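Local coordinates for protein kunitz-type conkunitzin-S1 (Conus striatus, PDB 6Q6C) that blocks voltage-activated potassium channels of the Shaker family as a secreted Kunitz-type venom neurotoxin, at residues A[45-48]-A[52-55]. The protein carries 1 engineered substitution. Residues are numbered along the deposited sequence; the frame is centred on the assembly and turned at random.
Sequences NNFR and DCQD. Engineered in segment 52-55: D55 (natural residue Arg). With NO3 (nitrate ion), chain D; NO3 (nitrate ion), chain F; PO4 (phosphate ion), chain C.
The phenyl ring of F47 lies flat against the helix backbone at C53, one face turned to that residue. C53 CA stands 3.6 Å from the ring centroid and 10° off its normal, a CH-pi contact made almost over the middle of the ring. C53 CB shares this face and comes to 3.5 Å from F47 CD1. In one of the two conformers of C53, with SG anti to its backbone N (chi1 179°), the sulfur leans obliquely past the CD1–CE1 side, 4.3 Å from the centroid, as a sulfur-aromatic contact. Toward the CD2 end of the same side, the carbonyl carbon of D52 comes to 3.7 Å from F47 CD2. At its rim the ring meets N45 OD1 in plane, an oxygen already hydrogen-bonded to the backbone N of Y25.

A nitrate, probably from the crystallisation liquor, lies between R48 and D52. R48 N donates a nearly straight hydrogen bond to its O1 (3.0 Å, 165°), and R49 N also holds the ion. D52 OD2 is an unusually short 2.5 Å from nitrate O3; either the carboxyl probably carries a proton or the placement is doubtful. The side chain of R48 extends away from the helix, its NE and NH2 gripping a second nitrate and a phosphate, respectively.

The contact packs the loop that follows strand 31-37 onto helix 50-58. F47 forms backbone hydrogen bonds with I23 of strand 20-26, its side chain also touching L6, T56 and C57, while C53 rests on I23 and Y25 and its disulfide to C32 of strand 31-37 ties helix to hairpin, as is characteristic of the Kunitz fold.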
loop_
_atom_site.group_PDB
_atom_site.type_symbol
_atom_site.label_atom_id
_atom_site.label_comp_id
_atom_site.label_asym_id
_atom_site.label_seq_id
_atom_site.Cartn_x
_atom_site.Cartn_y
_atom_site.Cartn_z
ATOM N N ASN A 45 -2.072 -0.962 4.284
ATOM C CA ASN A 45 -0.992 -0.317 3.520
ATOM C C ASN A 45 -1.254 -0.546 2.030
ATOM O O ASN A 45 -0.579 -1.346 1.400
ATOM C CB ASN A 45 0.369 -0.785 3.971
ATOM C CG ASN A 45 1.463 0.047 3.373
ATOM O OD1 ASN A 45 1.223 0.996 2.638
ATOM N ND2 ASN A 45 2.692 -0.348 3.651
ATOM N N ASN A 46 -2.350 0.013 1.555
ATOM C CA ASN A 46 -2.946 -0.372 0.256
ATOM C C ASN A 46 -3.698 0.834 -0.245
ATOM O O ASN A 46 -4.724 1.165 0.355
ATOM C CB ASN A 46 -3.811 -1.607 0.496
ATOM C CG ASN A 46 -4.460 -2.106 -0.775
ATOM O OD1 ASN A 46 -4.712 -1.329 -1.663
ATOM N ND2 ASN A 46 -4.625 -3.423 -0.865
ATOM N N PHE A 47 -3.189 1.494 -1.286
ATOM C CA PHE A 47 -3.768 2.757 -1.790
ATOM C C PHE A 47 -4.022 2.589 -3.290
ATOM O O PHE A 47 -3.259 1.966 -4.028
ATOM C CB PHE A 47 -2.839 3.960 -1.586
ATOM C CG PHE A 47 -2.436 4.131 -0.140
ATOM C CD1 PHE A 47 -1.373 3.431 0.404
ATOM C CD2 PHE A 47 -3.124 5.029 0.640
ATOM C CE1 PHE A 47 -1.086 3.557 1.751
ATOM C CE2 PHE A 47 -2.824 5.189 1.988
ATOM C CZ PHE A 47 -1.797 4.463 2.508
ATOM N N ARG A 48 -5.095 3.186 -3.776
ATOM C CA ARG A 48 -5.370 3.247 -5.212
ATOM C C ARG A 48 -4.471 4.247 -5.909
ATOM O O ARG A 48 -4.137 3.974 -7.130
ATOM C CB ARG A 48 -6.825 3.538 -5.525
ATOM C CG ARG A 48 -7.728 2.403 -5.079
ATOM C CD ARG A 48 -9.158 2.699 -5.493
ATOM N NE ARG A 48 -10.096 1.682 -5.094
ATOM C CZ ARG A 48 -10.357 0.577 -5.762
ATOM N NH1 ARG A 48 -9.710 0.349 -6.892
ATOM N NH2 ARG A 48 -11.201 -0.317 -5.259
ATOM N N ASP A 52 -2.560 9.498 -2.560
ATOM C CA ASP A 52 -3.076 9.136 -1.222
ATOM C C ASP A 52 -2.022 8.456 -0.368
ATOM O O ASP A 52 -1.942 8.722 0.798
ATOM C CB ASP A 52 -4.335 8.305 -1.349
ATOM C CG ASP A 52 -5.431 9.123 -1.971
ATOM O OD1 ASP A 52 -5.627 10.325 -1.598
ATOM O OD2 ASP A 52 -6.040 8.583 -2.800
ATOM N N CYS A 53 -1.188 7.637 -0.949
ATOM C CA CYS A 53 -0.126 6.995 -0.185
ATOM C C CYS A 53 0.878 8.050 0.271
ATOM O O CYS A 53 1.204 8.059 1.451
ATOM C CB CYS A 53 0.539 5.941 -1.057
ATOM S SG CYS A 53 1.904 5.050 -0.267
ATOM N N GLN A 54 1.247 9.000 -0.586
ATOM C CA GLN A 54 2.229 10.054 -0.199
ATOM C C GLN A 54 1.620 10.950 0.880
ATOM O O GLN A 54 2.297 11.268 1.892
ATOM C CB GLN A 54 2.644 10.869 -1.413
ATOM C CG GLN A 54 3.550 10.068 -2.311
ATOM C CD GLN A 54 4.169 10.836 -3.462
ATOM O OE1 GLN A 54 5.245 10.453 -3.975
ATOM N NE2 GLN A 54 3.488 11.859 -3.918
ATOM N N ASP A 55 0.357 11.321 0.723
ATOM C CA ASP A 55 -0.308 12.247 1.681
ATOM C C ASP A 55 -0.408 11.562 3.042
ATOM O O ASP A 55 -0.297 12.194 4.079
ATOM C CB ASP A 55 -1.658 12.598 1.092
ATOM C CG ASP A 55 -2.383 13.746 1.765
ATOM O OD1 ASP A 55 -1.775 14.793 2.016
ATOM O OD2 ASP A 55 -3.568 13.585 1.967
HETATM N N NO3 D . -7.145 5.438 -1.812
HETATM O O1 NO3 D . -7.044 3.974 -1.696
HETATM O O2 NO3 D . -7.397 6.211 -0.711
HETATM O O3 NO3 D . -6.045 6.062 -2.957
HETATM N N NO3 F . -12.524 1.382 -2.948
HETATM O O1 NO3 F . -12.464 0.286 -2.349
HETATM O O2 NO3 F . -13.714 1.644 -3.911
HETATM O O3 NO3 F . -11.271 2.583 -2.696
HETATM P P PO4 C . -12.609 -3.967 -6.520
HETATM O O1 PO4 C . -11.893 -5.273 -6.863
HETATM O O2 PO4 C . -11.760 -3.224 -5.487
HETATM O O3 PO4 C . -14.035 -4.218 -6.155
HETATM O O4 PO4 C . -12.591 -3.040 -7.755
#